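Local coordinates for protein trypsin-like serine protease (Magnetospirillum magneticum, PDB 5HMA) that promotes magnetite nucleation through its protease-like, transition-metal-binding domain and is required for activation of the MamE protease, though probably not a protease itself, at residues Q50-T54 with G55-R59; F176-P179 with A180-V184. One frame throughout, in Å; residues are numbered along the deposited sequence.

Contact 1. Residues Q50-T54 with G55-R59; sequences QVATT and GGIRR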
ATOM      1  N   GLN A  50       9.490   3.642  -6.583  1.00 41.01           N
ATOM      2  CA  GLN A  50       9.972   2.834  -7.693  1.00 56.08           C
ATOM      3  C   GLN A  50       8.799   2.291  -8.488  1.00 45.80           C
ATOM      4  O   GLN A  50       7.942   1.587  -7.951  1.00 39.10           O
ATOM      5  CB  GLN A  50      10.872   1.703  -7.181  1.00 43.70           C
ATOM      6  CG  GLN A  50      11.835   2.214  -6.098  1.00 63.75           C
ATOM      7  CD  GLN A  50      13.227   1.619  -6.188  1.00 71.43           C
ATOM      8  OE1 GLN A  50      13.528   0.813  -7.080  1.00 60.33           O
ATOM      9  NE2 GLN A  50      14.092   2.017  -5.256  1.00 61.19           N
ATOM     10  N   VAL A  51       8.778   2.636  -9.770  1.00 41.57           N
ATOM     11  CA  VAL A  51       7.647   2.382 -10.651  1.00 41.37           C
ATOM     12  C   VAL A  51       8.079   1.448 -11.759  1.00 43.99           C
ATOM     13  O   VAL A  51       9.126   1.653 -12.374  1.00 46.46           O
ATOM     14  CB  VAL A  51       7.096   3.709 -11.238  1.00 44.84           C
ATOM     15  CG1 VAL A  51       5.919   3.444 -12.203  1.00 37.64           C
ATOM     16  CG2 VAL A  51       6.715   4.693 -10.103  1.00 39.62           C
ATOM     17  N   ALA A  52       7.278   0.415 -12.008  1.00 37.79           N
ATOM     18  CA  ALA A  52       7.557  -0.534 -13.079  1.00 38.06           C
ATOM     19  C   ALA A  52       7.160   0.058 -14.420  1.00 48.15           C
ATOM     20  O   ALA A  52       6.085   0.653 -14.556  1.00 44.72           O
ATOM     21  CB  ALA A  52       6.802  -1.868 -12.841  1.00 37.26           C
ATOM     22  N   THR A  53       8.028  -0.086 -15.414  1.00 43.51           N
ATOM     23  CA  THR A  53       7.692   0.344 -16.765  1.00 40.97           C
ATOM     24  C   THR A  53       8.132  -0.744 -17.725  1.00 48.95           C
ATOM     25  O   THR A  53       8.880  -1.641 -17.350  1.00 47.69           O
ATOM     26  CB  THR A  53       8.375   1.683 -17.164  1.00 41.31           C
ATOM     27  OG1 THR A  53       9.716   1.419 -17.591  1.00 49.99           O
ATOM     28  CG2 THR A  53       8.389   2.672 -15.998  1.00 36.51           C
ATOM     29  N   THR A  54       7.693  -0.655 -18.972  1.00 45.42           N
ATOM     30  CA  THR A  54       8.134  -1.576 -19.995  1.00 52.91           C
ATOM     31  C   THR A  54       9.653  -1.451 -20.259  1.00 61.97           C
ATOM     32  O   THR A  54      10.263  -2.339 -20.862  1.00 62.91           O
ATOM     33  CB  THR A  54       7.347  -1.344 -21.309  1.00 55.15           C
ATOM     34  OG1 THR A  54       7.374   0.049 -21.622  1.00 57.27           O
ATOM     35  CG2 THR A  54       5.891  -1.775 -21.151  1.00 51.68           C
ATOM     36  N   GLY A  55      10.265  -0.354 -19.820  1.00 58.14           N
ATOM     37  CA  GLY A  55      11.707  -0.205 -19.948  1.00 60.05           C
ATOM     38  C   GLY A  55      12.490  -0.533 -18.679  1.00 61.94           C
ATOM     39  O   GLY A  55      13.698  -0.317 -18.619  1.00 61.15           O
ATOM     40  N   GLY A  56      11.811  -1.072 -17.670  1.00 55.81           N
ATOM     41  CA  GLY A  56      12.437  -1.319 -16.381  1.00 46.77           C
ATOM     42  C   GLY A  56      12.024  -0.301 -15.328  1.00 55.20           C
ATOM     43  O   GLY A  56      11.261   0.638 -15.614  1.00 52.45           O
ATOM     44  N   ILE A  57      12.528  -0.491 -14.108  1.00 44.84           N
ATOM     45  CA  ILE A  57      12.172   0.348 -12.969  1.00 47.76           C
ATOM     46  C   ILE A  57      12.594   1.799 -13.178  1.00 49.00           C
ATOM     47  O   ILE A  57      13.737   2.067 -13.527  1.00 58.58           O
ATOM     48  CB  ILE A  57      12.794  -0.197 -11.672  1.00 51.86           C
ATOM     49  CG1 ILE A  57      12.231  -1.582 -11.341  1.00 51.36           C
ATOM     50  CG2 ILE A  57      12.532   0.756 -10.528  1.00 49.15           C
ATOM     51  CD1 ILE A  57      10.764  -1.546 -10.884  1.00 58.94           C
ATOM     52  N   ARG A  58      11.654   2.723 -12.975  1.00 46.23           N
ATOM     53  CA  ARG A  58      11.957   4.150 -12.924  1.00 45.23           C
ATOM     54  C   ARG A  58      11.712   4.698 -11.524  1.00 50.35           C
ATOM     55  O   ARG A  58      10.754   4.311 -10.850  1.00 45.06           O
ATOM     56  CB  ARG A  58      11.128   4.924 -13.952  1.00 51.85           C
ATOM     57  CG  ARG A  58      11.652   4.734 -15.365  1.00 62.64           C
ATOM     58  CD  ARG A  58      11.132   5.781 -16.323  1.00 73.90           C
ATOM     59  NE  ARG A  58      11.390   7.143 -15.868  1.00 64.29           N
ATOM     60  CZ  ARG A  58      10.915   8.216 -16.492  1.00 61.94           C
ATOM     61  NH1 ARG A  58      10.174   8.060 -17.580  1.00 69.87           N
ATOM     62  NH2 ARG A  58      11.173   9.438 -16.038  1.00 62.11           N
ATOM     63  N   ARG A  59      12.583   5.593 -11.078  1.00 46.80           N
ATOM     64  CA  ARG A  59      12.460   6.138  -9.731  1.00 49.54           C
ATOM     65  C   ARG A  59      12.024   7.581  -9.779  1.00 49.74           C
ATOM     66  O   ARG A  59      12.438   8.336 -10.651  1.00 51.04           O
ATOM     67  CB  ARG A  59      13.777   5.999  -8.971  1.00 49.28           C
ATOM     68  CG  ARG A  59      14.092   4.541  -8.707  1.00 62.24           C
ATOM     69  CD  ARG A  59      15.385   4.362  -7.986  1.00 69.60           C
ATOM     70  NE  ARG A  59      15.317   4.798  -6.597  1.00 71.08           N
ATOM     71  CZ  ARG A  59      16.341   4.696  -5.758  1.00 69.36           C
ATOM     72  NH1 ARG A  59      17.482   4.167  -6.189  1.00 72.93           N
ATOM     73  NH2 ARG A  59      16.231   5.114  -4.501  1.00 64.87           N
TER
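A beta hairpin joins strands 47-51 and 58-68 at the end of the six-stranded barrel of this trypsin-like domain, and the contact is its turn. Val51 and Arg58 form the antiparallel hydrogen-bonded pair: Val51 N reaches Arg58 O and Arg58 N reaches Val51 O, both at 2.8 Å and nearly straight. Gln50 and Arg59 make the non-hydrogen-bonded pair next to it. Beyond the strands the chain reverses in a type I beta turn from Thr53 to Gly56, with Gly56 N 3.0 Å from Thr53 O. Thr53 ties the turn together. With chi1 at 82°, its OG1 stands between the backbone N and the carbonyl carbon, where it accepts from Gly55 N at 2.9 Å and donates to Gly56 O at 2.6 Å, in the carbonyl plane and on a lone pair. The methyl CG2 of Thr53 lies 3.9 Å from Arg58 CG. A valine here would probably leave Gly55 N without its side-chain acceptor and take the OG1 donor from Gly56 O, making the turn less firmly held. On the face carrying Gln50 and Arg59, the two side chains run side by side in the same direction, amide and guanidinium planes 20° apart. Gln50 NE2 sits 3.3 Å from Arg59 NE, over one guanidinium face near its rim. Gln50 OE1 meets the Ile57 methyl CG2 at 3.6 Å. The amide nitrogen thus packs over the guanidinium with no bond between these two donors, which have other acceptors: Gln50 NE2 bonds Ala19 O and Arg59 NH2 bonds Gly16 O, fastening the hairpin to the loop between strands 9-13 and 23-29, while Arg59 NE bonds Ser48 OG within the hairpin.

Contact 2. Residues F176-P179 with A180-V184; sequences FTVP and AQVIV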
ATOM      1  N   PHE A 176      -2.785  -7.666   8.027  1.00 52.97           N
ATOM      2  CA  PHE A 176      -3.801  -6.671   8.345  1.00 45.99           C
ATOM      3  C   PHE A 176      -4.028  -5.761   7.153  1.00 52.21           C
ATOM      4  O   PHE A 176      -3.184  -5.687   6.253  1.00 54.18           O
ATOM      5  CB  PHE A 176      -3.390  -5.867   9.571  1.00 46.56           C
ATOM      6  CG  PHE A 176      -3.453  -6.657  10.833  1.00 54.96           C
ATOM      7  CD1 PHE A 176      -2.447  -7.561  11.150  1.00 56.78           C
ATOM      8  CD2 PHE A 176      -4.539  -6.534  11.689  1.00 55.42           C
ATOM      9  CE1 PHE A 176      -2.513  -8.320  12.307  1.00 64.41           C
ATOM     10  CE2 PHE A 176      -4.608  -7.289  12.867  1.00 55.28           C
ATOM     11  CZ  PHE A 176      -3.595  -8.183  13.170  1.00 57.72           C
ATOM     12  N   THR A 177      -5.169  -5.076   7.134  1.00 48.93           N
ATOM     13  CA  THR A 177      -5.477  -4.160   6.041  1.00 45.32           C
ATOM     14  C   THR A 177      -6.308  -2.974   6.513  1.00 53.46           C
ATOM     15  O   THR A 177      -7.366  -3.158   7.128  1.00 55.18           O
ATOM     16  CB  THR A 177      -6.261  -4.854   4.891  1.00 48.70           C
ATOM     17  OG1 THR A 177      -5.520  -5.977   4.394  1.00 53.74           O
ATOM     18  CG2 THR A 177      -6.494  -3.861   3.759  1.00 46.60           C
ATOM     19  N   VAL A 178      -5.823  -1.765   6.220  1.00 49.70           N
ATOM     20  CA  VAL A 178      -6.591  -0.541   6.423  1.00 50.54           C
ATOM     21  C   VAL A 178      -7.618  -0.403   5.304  1.00 56.39           C
ATOM     22  O   VAL A 178      -7.245  -0.330   4.142  1.00 58.82           O
ATOM     23  CB  VAL A 178      -5.684   0.688   6.451  1.00 50.12           C
ATOM     24  CG1 VAL A 178      -6.499   1.932   6.814  1.00 49.62           C
ATOM     25  CG2 VAL A 178      -4.501   0.473   7.408  1.00 48.14           C
ATOM     26  N   PRO A 179      -8.920  -0.380   5.643  1.00 60.67           N
ATOM     27  CA  PRO A 179      -9.957  -0.267   4.602  1.00 56.71           C
ATOM     28  C   PRO A 179      -9.796   0.987   3.738  1.00 57.08           C
ATOM     29  O   PRO A 179      -9.446   2.045   4.253  1.00 56.68           O
ATOM     30  CB  PRO A 179     -11.262  -0.209   5.406  1.00 46.06           C
ATOM     31  CG  PRO A 179     -10.944  -0.918   6.677  1.00 50.61           C
ATOM     32  CD  PRO A 179      -9.494  -0.585   6.981  1.00 52.43           C
ATOM     33  N   ALA A 180     -10.056   0.870   2.440  1.00 57.82           N
ATOM     34  CA  ALA A 180      -9.824   1.979   1.520  1.00 65.01           C
ATOM     35  C   ALA A 180     -10.705   3.194   1.829  1.00 67.12           C
ATOM     36  O   ALA A 180     -10.345   4.316   1.489  1.00 66.70           O
ATOM     37  CB  ALA A 180     -10.038   1.524   0.084  1.00 68.84           C
ATOM     38  N   GLN A 181     -11.845   2.979   2.481  1.00 64.83           N
ATOM     39  CA  GLN A 181     -12.740   4.087   2.820  1.00 71.18           C
ATOM     40  C   GLN A 181     -12.057   5.100   3.742  1.00 69.29           C
ATOM     41  O   GLN A 181     -12.379   6.295   3.733  1.00 69.26           O
ATOM     42  CB  GLN A 181     -14.025   3.564   3.473  1.00 80.21           C
ATOM     43  CG  GLN A 181     -15.044   4.654   3.812  1.00103.12           C
ATOM     44  CD  GLN A 181     -15.377   5.553   2.621  1.00110.92           C
ATOM     45  OE1 GLN A 181     -15.392   5.111   1.465  1.00 97.18           O
ATOM     46  NE2 GLN A 181     -15.644   6.827   2.904  1.00116.21           N
ATOM     47  N   VAL A 182     -11.110   4.609   4.534  1.00 65.21           N
ATOM     48  CA  VAL A 182     -10.328   5.453   5.426  1.00 70.90           C
ATOM     49  C   VAL A 182      -9.565   6.494   4.609  1.00 80.38           C
ATOM     50  O   VAL A 182      -9.464   7.657   5.001  1.00 87.56           O
ATOM     51  CB  VAL A 182      -9.384   4.593   6.293  1.00 72.17           C
ATOM     52  CG1 VAL A 182      -8.230   5.419   6.840  1.00 72.52           C
ATOM     53  CG2 VAL A 182     -10.173   3.912   7.419  1.00 59.08           C
ATOM     54  N   ILE A 183      -9.051   6.079   3.455  1.00 74.90           N
ATOM     55  CA  ILE A 183      -8.362   6.996   2.557  1.00 64.95           C
ATOM     56  C   ILE A 183      -9.274   8.130   2.110  1.00 72.93           C
ATOM     57  O   ILE A 183      -8.924   9.305   2.219  1.00 83.48           O
ATOM     58  CB  ILE A 183      -7.813   6.260   1.329  1.00 70.80           C
ATOM     59  CG1 ILE A 183      -6.839   5.158   1.747  1.00 69.14           C
ATOM     60  CG2 ILE A 183      -7.139   7.239   0.375  1.00 68.20           C
ATOM     61  CD1 ILE A 183      -6.391   4.286   0.578  1.00 63.35           C
ATOM     62  N   VAL A 184     -10.442   7.768   1.593  1.00 72.34           N
ATOM     63  CA  VAL A 184     -11.397   8.743   1.087  1.00 72.48           C
ATOM     64  C   VAL A 184     -11.743   9.812   2.122  1.00 82.49           C
ATOM     65  O   VAL A 184     -11.681  11.012   1.835  1.00 96.12           O
ATOM     66  CB  VAL A 184     -12.675   8.044   0.617  1.00 73.43           C
ATOM     67  CG1 VAL A 184     -13.675   9.071   0.084  1.00 65.92           C
ATOM     68  CG2 VAL A 184     -12.343   6.979  -0.426  1.00 69.66           C
TER
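Strand 176-179 runs straight into helix 180-184, the two short axes 37° apart and 6.0 Å at closest approach. This is the strand-to-helix junction that ends the second sheet of the trypsin-like fold and starts the C-terminal helix. Pro179 O accepts from Val182 N at 3.1 Å; the donor stands 47° out of the carbonyl plane, so the bond misses the lone pairs. It links the end of the strand to the first turn of the helix.

The bond from CA to CB of Val182 points toward the strand. Its CB is 3.3 Å from Pro179 O, and the methyl CG1 of Val182 meets Val178 CG1 at 3.9 Å, the two valines crossing at about a right angle. In Val178 a chi1 of -174° sets CG1 anti to the backbone N, on the side that Val182 approaches. Leu73, Leu136 and Ile164 pack around Val178. Val182 in turn touches His71, which together with His186 binds the nickel ion, so the junction forms part of the surroundings of the metal site. The carbonyl O of Val182 is hydrogen-bonded to ND1 of His186.

From the N terminus, the chain first closes contact 1, the hairpin connection between strands 47-51 and 58-68, at the surface of the six-stranded barrel. It then completes that barrel with strand 73-78 and builds the second sheet, whose last strand, 173-179, passes into helix 180-185 at contact 2. The contacts follow in series, neither nesting nor crossing, and in each the two segments follow one another without a gap. The centres of contact 1 and contact 2 lie about 26 Å apart, on opposite sides of the chain's centre. Contact 1 belongs wholly to the barrel, whereas 176-184 brings the second sheet up against Leu73 of barrel strand 73-78 and sits beside the nickel site.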